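Local atomic coordinates of tryptophan halogenase superfamily (PDB entry 6FRL), a protein that probably catalyses flavin-dependent halogenation of an aromatic substrate such as an indole, with a preference for bromination over chlorination. Residues B[32-37]-B[367-372]. Residues are numbered along the deposited sequence; the frame is centred on the assembly and turned at random.
Sequences QHFRTA and ALFPDR
Phe34 and Phe369 meet from opposite directions in a T-shaped (edge-to-face) pair, tilted from the perpendicular with the planes at 57° and the centroids 4.7 Å apart. CZ of Phe34 stands over the centre of the Phe369 ring, 3.7 Å from CD2 of Phe369, while CE2 of Phe34 lies 3.8 Å from CE1 of Phe369. In Phe369, CG is anti to the backbone N (chi1 -155°), which swings the ring out of its loop to meet Phe34. Pro370 CD lies over the opposite face of the Phe369 ring, toward its rim, and His33 ND1 sits toward the rim of one Phe34 face. Replacing Phe369 by an alanine would probably leave the Phe34 edge without its aromatic face and open a gap between helix end and loop. The chain leaves the helix at Phe34 in a type I turn to Ala37, with Ala37 N donating to Phe34 O; Arg35 NE and NH2, side-on, both donate to Gln32 OE1 in the last helical turn, NE at 2.9 Å. Pro466 of the second subunit packs on both phenylalanines, and Arg434 of that subunit donates to Phe369 O, placing the contact at the dimer interface. The pair thus joins the C-terminal end of helix 20-33 to the loop linking helices 354-367 and 376-402.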
ATOM      1  N   GLN B  32     -23.228 -15.420  -1.583  1.00 27.94           N
ATOM      2  CA  GLN B  32     -23.574 -14.014  -1.909  1.00 27.38           C
ATOM      3  C   GLN B  32     -22.915 -13.523  -3.213  1.00 27.77           C
ATOM      4  O   GLN B  32     -23.524 -12.836  -4.001  1.00 25.46           O
ATOM      5  CB  GLN B  32     -23.149 -13.054  -0.783  1.00 25.13           C
ATOM      6  CG  GLN B  32     -23.368 -11.560  -1.086  1.00 22.56           C
ATOM      7  CD  GLN B  32     -24.754 -11.100  -0.770  1.00 23.27           C
ATOM      8  OE1 GLN B  32     -25.746 -11.765  -1.110  1.00 23.06           O
ATOM      9  NE2 GLN B  32     -24.857  -9.955  -0.092  1.00 22.24           N
ATOM     10  N   HIS B  33     -21.643 -13.849  -3.377  1.00 28.32           N
ATOM     11  CA  HIS B  33     -20.859 -13.333  -4.482  1.00 29.64           C
ATOM     12  C   HIS B  33     -21.290 -13.926  -5.836  1.00 29.73           C
ATOM     13  O   HIS B  33     -21.234 -13.261  -6.830  1.00 29.97           O
ATOM     14  CB  HIS B  33     -19.403 -13.638  -4.202  1.00 30.43           C
ATOM     15  CG  HIS B  33     -18.450 -12.971  -5.124  1.00 31.12           C
ATOM     16  ND1 HIS B  33     -17.515 -13.667  -5.877  1.00 32.67           N
ATOM     17  CD2 HIS B  33     -18.240 -11.663  -5.368  1.00 30.32           C
ATOM     18  CE1 HIS B  33     -16.778 -12.803  -6.550  1.00 33.72           C
ATOM     19  NE2 HIS B  33     -17.204 -11.582  -6.265  1.00 33.65           N
ATOM     20  N   PHE B  34     -21.708 -15.190  -5.837  1.00 31.71           N
ATOM     21  CA  PHE B  34     -22.174 -15.897  -7.021  1.00 31.50           C
ATOM     22  C   PHE B  34     -23.683 -16.237  -6.899  1.00 31.58           C
ATOM     23  O   PHE B  34     -24.113 -17.301  -7.393  1.00 32.21           O
ATOM     24  CB  PHE B  34     -21.391 -17.228  -7.163  1.00 31.94           C
ATOM     25  CG  PHE B  34     -19.938 -17.078  -7.513  1.00 29.50           C
ATOM     26  CD1 PHE B  34     -19.560 -16.704  -8.793  1.00 29.30           C
ATOM     27  CD2 PHE B  34     -18.939 -17.388  -6.594  1.00 30.35           C
ATOM     28  CE1 PHE B  34     -18.208 -16.610  -9.144  1.00 29.15           C
ATOM     29  CE2 PHE B  34     -17.584 -17.267  -6.936  1.00 29.87           C
ATOM     30  CZ  PHE B  34     -17.217 -16.861  -8.203  1.00 28.47           C
ATOM     31  N   ARG B  35     -24.486 -15.351  -6.284  1.00 30.79           N
ATOM     32  CA  ARG B  35     -25.892 -15.662  -5.908  1.00 30.46           C
ATOM     33  C   ARG B  35     -26.779 -16.172  -7.057  1.00 31.85           C
ATOM     34  O   ARG B  35     -27.405 -17.227  -6.930  1.00 27.97           O
ATOM     35  CB  ARG B  35     -26.579 -14.468  -5.205  1.00 28.53           C
ATOM     36  CG  ARG B  35     -27.868 -14.854  -4.443  1.00 26.59           C
ATOM     37  CD  ARG B  35     -28.338 -13.708  -3.540  1.00 24.50           C
ATOM     38  NE  ARG B  35     -27.702 -13.631  -2.223  1.00 22.60           N
ATOM     39  CZ  ARG B  35     -27.966 -14.441  -1.200  1.00 25.50           C
ATOM     40  NH1 ARG B  35     -28.837 -15.431  -1.306  1.00 26.83           N
ATOM     41  NH2 ARG B  35     -27.349 -14.287  -0.043  1.00 27.30           N
ATOM     42  N   THR B  36     -26.789 -15.448  -8.176  1.00 33.84           N
ATOM     43  CA  THR B  36     -27.617 -15.792  -9.351  1.00 36.45           C
ATOM     44  C   THR B  36     -26.832 -16.420 -10.518  1.00 38.47           C
ATOM     45  O   THR B  36     -27.293 -16.379 -11.662  1.00 46.08           O
ATOM     46  CB  THR B  36     -28.325 -14.526  -9.895  1.00 37.56           C
ATOM     47  OG1 THR B  36     -27.345 -13.641 -10.465  1.00 39.76           O
ATOM     48  CG2 THR B  36     -29.077 -13.788  -8.768  1.00 36.00           C
ATOM     49  N   ALA B  37     -25.663 -16.997 -10.248  1.00 38.31           N
ATOM     50  CA  ALA B  37     -24.850 -17.655 -11.272  1.00 38.05           C
ATOM     51  C   ALA B  37     -25.073 -19.144 -11.175  1.00 37.75           C
ATOM     52  O   ALA B  37     -25.473 -19.632 -10.118  1.00 40.83           O
ATOM     53  CB  ALA B  37     -23.378 -17.336 -11.074  1.00 39.06           C
ATOM     54  N   ALA B 367     -11.055 -12.428  -5.459  1.00 29.32           N
ATOM     55  CA  ALA B 367     -10.262 -11.544  -6.357  1.00 29.17           C
ATOM     56  C   ALA B 367      -9.471 -12.319  -7.456  1.00 28.91           C
ATOM     57  O   ALA B 367      -9.229 -11.798  -8.550  1.00 29.09           O
ATOM     58  CB  ALA B 367      -9.324 -10.653  -5.524  1.00 28.22           C
ATOM     59  N   LEU B 368      -9.079 -13.556  -7.144  1.00 29.51           N
ATOM     60  CA  LEU B 368      -8.323 -14.411  -8.058  1.00 30.88           C
ATOM     61  C   LEU B 368      -9.098 -15.664  -8.433  1.00 32.00           C
ATOM     62  O   LEU B 368      -8.480 -16.649  -8.834  1.00 39.51           O
ATOM     63  CB  LEU B 368      -6.954 -14.791  -7.444  1.00 30.05           C
ATOM     64  CG  LEU B 368      -6.018 -13.639  -7.067  1.00 30.22           C
ATOM     65  CD1 LEU B 368      -4.865 -14.101  -6.184  1.00 28.54           C
ATOM     66  CD2 LEU B 368      -5.468 -12.951  -8.308  1.00 29.23           C
ATOM     67  N   PHE B 369     -10.434 -15.644  -8.344  1.00 31.63           N
ATOM     68  CA  PHE B 369     -11.249 -16.850  -8.665  1.00 30.27           C
ATOM     69  C   PHE B 369     -10.875 -17.435 -10.018  1.00 29.02           C
ATOM     70  O   PHE B 369     -10.786 -16.706 -10.999  1.00 28.67           O
ATOM     71  CB  PHE B 369     -12.774 -16.612  -8.615  1.00 26.74           C
ATOM     72  CG  PHE B 369     -13.574 -17.869  -8.344  1.00 25.23           C
ATOM     73  CD1 PHE B 369     -13.744 -18.323  -7.055  1.00 24.97           C
ATOM     74  CD2 PHE B 369     -14.161 -18.586  -9.382  1.00 25.57           C
ATOM     75  CE1 PHE B 369     -14.475 -19.471  -6.789  1.00 25.76           C
ATOM     76  CE2 PHE B 369     -14.884 -19.735  -9.133  1.00 26.26           C
ATOM     77  CZ  PHE B 369     -15.038 -20.193  -7.842  1.00 26.19           C
ATOM     78  N   PRO B 370     -10.622 -18.734 -10.057  1.00 29.07           N
ATOM     79  CA  PRO B 370     -10.094 -19.323 -11.273  1.00 31.30           C
ATOM     80  C   PRO B 370     -11.183 -19.844 -12.225  1.00 31.52           C
ATOM     81  O   PRO B 370     -12.365 -19.843 -11.884  1.00 34.62           O
ATOM     82  CB  PRO B 370      -9.308 -20.525 -10.720  1.00 32.65           C
ATOM     83  CG  PRO B 370     -10.178 -21.012  -9.600  1.00 31.18           C
ATOM     84  CD  PRO B 370     -10.793 -19.752  -8.994  1.00 29.43           C
ATOM     85  N   ASP B 371     -10.745 -20.274 -13.410  1.00 32.34           N
ATOM     86  CA  ASP B 371     -11.480 -21.205 -14.245  1.00 31.92           C
ATOM     87  C   ASP B 371     -10.794 -22.608 -14.226  1.00 32.58           C
ATOM     88  O   ASP B 371      -9.825 -22.851 -13.467  1.00 30.18           O
ATOM     89  CB  ASP B 371     -11.701 -20.649 -15.660  1.00 34.49           C
ATOM     90  CG  ASP B 371     -10.440 -20.603 -16.506  1.00 36.57           C
ATOM     91  OD1 ASP B 371      -9.410 -21.302 -16.217  1.00 41.78           O
ATOM     92  OD2 ASP B 371     -10.489 -19.828 -17.471  1.00 36.49           O
ATOM     93  N   ARG B 372     -11.328 -23.532 -15.034  1.00 33.72           N
ATOM     94  CA  ARG B 372     -10.953 -24.935 -14.972  1.00 35.31           C
ATOM     95  C   ARG B 372      -9.590 -25.252 -15.539  1.00 33.39           C
ATOM     96  O   ARG B 372      -9.124 -26.375 -15.340  1.00 29.06           O
ATOM     97  CB  ARG B 372     -12.011 -25.802 -15.634  1.00 38.61           C
ATOM     98  CG  ARG B 372     -13.298 -25.878 -14.810  1.00 41.39           C
ATOM     99  CD  ARG B 372     -14.439 -26.453 -15.614  1.00 40.04           C
ATOM    100  NE  ARG B 372     -14.087 -27.737 -16.172  1.00 40.57           N
ATOM    101  CZ  ARG B 372     -14.785 -28.374 -17.110  1.00 46.40           C
ATOM    102  NH1 ARG B 372     -15.897 -27.863 -17.600  1.00 49.82           N
ATOM    103  NH2 ARG B 372     -14.367 -29.550 -17.559  1.00 50.79           N
TER